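Local structure of alkyltransferase-like protein 1 (Schizosaccharomyces pombe, 3GVA) at residues 12-17 with 52-57. The protein recognises O(6)-alkylguanine lesions in DNA, flips the damaged base into a hydrophobic pocket and so presents it to nucleotide excision repair. Residues are numbered along the deposited sequence; the frame is centred on the assembly and turned at random.
Sequences DAVCEI and THVPWH
Val-14 and Val-54 set their side chains at about a right angle, and the CG1 methyl of each meets that of the other at 3.6 Å. In both residues CG1 lies anti to the backbone N (chi1 177° in Val-14, 178° in Val-54), the rotamer that brings these two branches together. The CG1 of Val-14 also lies 4.0 Å from CG of Pro-55 and 3.6 Å from the carbonyl O of that proline. Pro-55 in turn presses its CG against the carbonyl O of Val-14 at 3.5 Å; this oxygen already accepts the N-H of Ile-17 in the type I turn from Val-14 to Ile-17. CD of Pro-55 lies 3.9 Å from CA of Cys-15. The thiol of Cys-15 completes the patch, its SG lying 4.0 Å from Pro-55 CD and approaching the His-53 ring obliquely, nearest CE1 at 3.9 Å. That imidazole carries the CG2 methyl of Val-54 against one face, offset toward the rim. Two tight turns shape the loop: an ST turn, in which Thr-52 OG1 accepts the N-H of Val-54, and an inverse gamma turn centred on Pro-55. Val-14 further touches Met-45 and Val-59, so the contact joins the C-terminal part of helix 3-14 to the loop after helix 38-46 within the DNA-binding domain of the MGMT family. The example illustrates how apolar surfaces can join two turn-rich segments without hydrogen bonds between them, by shape and dispersion, while several backbone N-H groups are spent on turn hydrogen bonds within their own segment.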
loop_
_atom_site.group_PDB
_atom_site.type_symbol
_atom_site.label_atom_id
_atom_site.label_comp_id
_atom_site.label_asym_id
_atom_site.label_seq_id
_atom_site.Cartn_x
_atom_site.Cartn_y
_atom_site.Cartn_z
ATOM N N ASP A 12 -6.251 -1.031 -10.918
ATOM C CA ASP A 12 -7.703 -1.086 -10.799
ATOM C C ASP A 12 -8.055 -1.603 -9.419
ATOM O O ASP A 12 -8.961 -1.095 -8.764
ATOM C CB ASP A 12 -8.320 -2.047 -11.825
ATOM C CG ASP A 12 -8.403 -1.455 -13.206
ATOM O OD1 ASP A 12 -8.703 -0.252 -13.311
ATOM O OD2 ASP A 12 -8.187 -2.197 -14.190
ATOM N N ALA A 13 -7.333 -2.626 -8.984
ATOM C CA ALA A 13 -7.586 -3.215 -7.681
ATOM C C ALA A 13 -7.288 -2.231 -6.557
ATOM O O ALA A 13 -8.056 -2.128 -5.601
ATOM C CB ALA A 13 -6.755 -4.495 -7.510
ATOM N N VAL A 14 -6.176 -1.511 -6.664
ATOM C CA VAL A 14 -5.808 -0.543 -5.635
ATOM C C VAL A 14 -6.856 0.581 -5.562
ATOM O O VAL A 14 -7.213 1.048 -4.476
ATOM C CB VAL A 14 -4.402 0.060 -5.911
ATOM C CG1 VAL A 14 -4.077 1.124 -4.870
ATOM C CG2 VAL A 14 -3.342 -1.048 -5.877
ATOM N N CYS A 15 -7.355 1.002 -6.718
ATOM C CA CYS A 15 -8.370 2.054 -6.768
ATOM C C CYS A 15 -9.632 1.624 -6.026
ATOM O O CYS A 15 -10.486 2.447 -5.708
ATOM C CB CYS A 15 -8.729 2.392 -8.220
ATOM S SG CYS A 15 -7.463 3.325 -9.105
ATOM N N GLU A 16 -9.752 0.329 -5.755
ATOM C CA GLU A 16 -10.917 -0.170 -5.038
ATOM C C GLU A 16 -10.766 -0.195 -3.519
ATOM O O GLU A 16 -11.758 -0.341 -2.814
ATOM C CB GLU A 16 -11.289 -1.558 -5.540
ATOM C CG GLU A 16 -11.902 -1.544 -6.918
ATOM C CD GLU A 16 -12.323 -2.921 -7.361
ATOM O OE1 GLU A 16 -11.435 -3.765 -7.602
ATOM O OE2 GLU A 16 -13.546 -3.164 -7.457
ATOM N N ILE A 17 -9.537 -0.077 -3.012
ATOM C CA ILE A 17 -9.328 -0.057 -1.557
ATOM C C ILE A 17 -10.089 1.172 -1.061
ATOM O O ILE A 17 -9.857 2.290 -1.530
ATOM C CB ILE A 17 -7.827 0.104 -1.178
ATOM C CG1 ILE A 17 -6.992 -0.999 -1.835
ATOM C CG2 ILE A 17 -7.658 0.026 0.340
ATOM C CD1 ILE A 17 -5.493 -0.828 -1.645
ATOM N N THR A 52 0.554 10.082 -9.630
ATOM C CA THR A 52 -0.573 9.254 -10.062
ATOM C C THR A 52 -1.822 9.490 -9.219
ATOM O O THR A 52 -1.749 9.965 -8.084
ATOM C CB THR A 52 -0.245 7.752 -9.959
ATOM O OG1 THR A 52 -1.371 6.985 -10.408
ATOM C CG2 THR A 52 0.045 7.375 -8.510
ATOM N N HIS A 53 -2.964 9.122 -9.787
ATOM C CA HIS A 53 -4.261 9.243 -9.136
ATOM C C HIS A 53 -4.519 7.979 -8.311
ATOM O O HIS A 53 -5.349 7.980 -7.408
ATOM C CB HIS A 53 -5.351 9.364 -10.196
ATOM C CG HIS A 53 -5.524 8.117 -11.009
ATOM N ND1 HIS A 53 -6.450 7.145 -10.694
ATOM C CD2 HIS A 53 -4.850 7.658 -12.090
ATOM C CE1 HIS A 53 -6.341 6.142 -11.548
ATOM N NE2 HIS A 53 -5.378 6.429 -12.405
ATOM N N VAL A 54 -3.821 6.895 -8.646
ATOM C CA VAL A 54 -3.991 5.636 -7.926
ATOM C C VAL A 54 -3.637 5.858 -6.455
ATOM O O VAL A 54 -2.585 6.410 -6.147
ATOM C CB VAL A 54 -3.086 4.530 -8.521
ATOM C CG1 VAL A 54 -3.244 3.240 -7.724
ATOM C CG2 VAL A 54 -3.456 4.287 -9.981
ATOM N N PRO A 55 -4.519 5.440 -5.528
ATOM C CA PRO A 55 -4.262 5.617 -4.093
ATOM C C PRO A 55 -3.230 4.648 -3.516
ATOM O O PRO A 55 -3.525 3.891 -2.586
ATOM C CB PRO A 55 -5.642 5.432 -3.472
ATOM C CG PRO A 55 -6.263 4.405 -4.369
ATOM C CD PRO A 55 -5.865 4.877 -5.759
ATOM N N TRP A 56 -2.016 4.703 -4.058
ATOM C CA TRP A 56 -0.917 3.838 -3.632
ATOM C C TRP A 56 -0.604 3.909 -2.143
ATOM O O TRP A 56 -0.026 2.982 -1.577
ATOM C CB TRP A 56 0.354 4.187 -4.415
ATOM C CG TRP A 56 0.752 5.623 -4.252
ATOM C CD1 TRP A 56 0.318 6.685 -4.995
ATOM C CD2 TRP A 56 1.590 6.165 -3.231
ATOM N NE1 TRP A 56 0.830 7.854 -4.496
ATOM C CE2 TRP A 56 1.616 7.567 -3.411
ATOM C CE3 TRP A 56 2.319 5.604 -2.177
ATOM C CZ2 TRP A 56 2.343 8.419 -2.573
ATOM C CZ3 TRP A 56 3.045 6.450 -1.341
ATOM C CH2 TRP A 56 3.048 7.844 -1.545
ATOM N N HIS A 57 -0.981 5.006 -1.499
ATOM C CA HIS A 57 -0.685 5.151 -0.083
ATOM C C HIS A 57 -1.450 4.140 0.767
ATOM O O HIS A 57 -1.094 3.907 1.923
ATOM C CB HIS A 57 -0.994 6.581 0.383
ATOM C CG HIS A 57 -2.434 6.961 0.250
ATOM N ND1 HIS A 57 -3.038 7.172 -0.969
ATOM C CD2 HIS A 57 -3.404 7.113 1.182
ATOM C CE1 HIS A 57 -4.319 7.434 -0.786
ATOM N NE2 HIS A 57 -4.570 7.403 0.511
#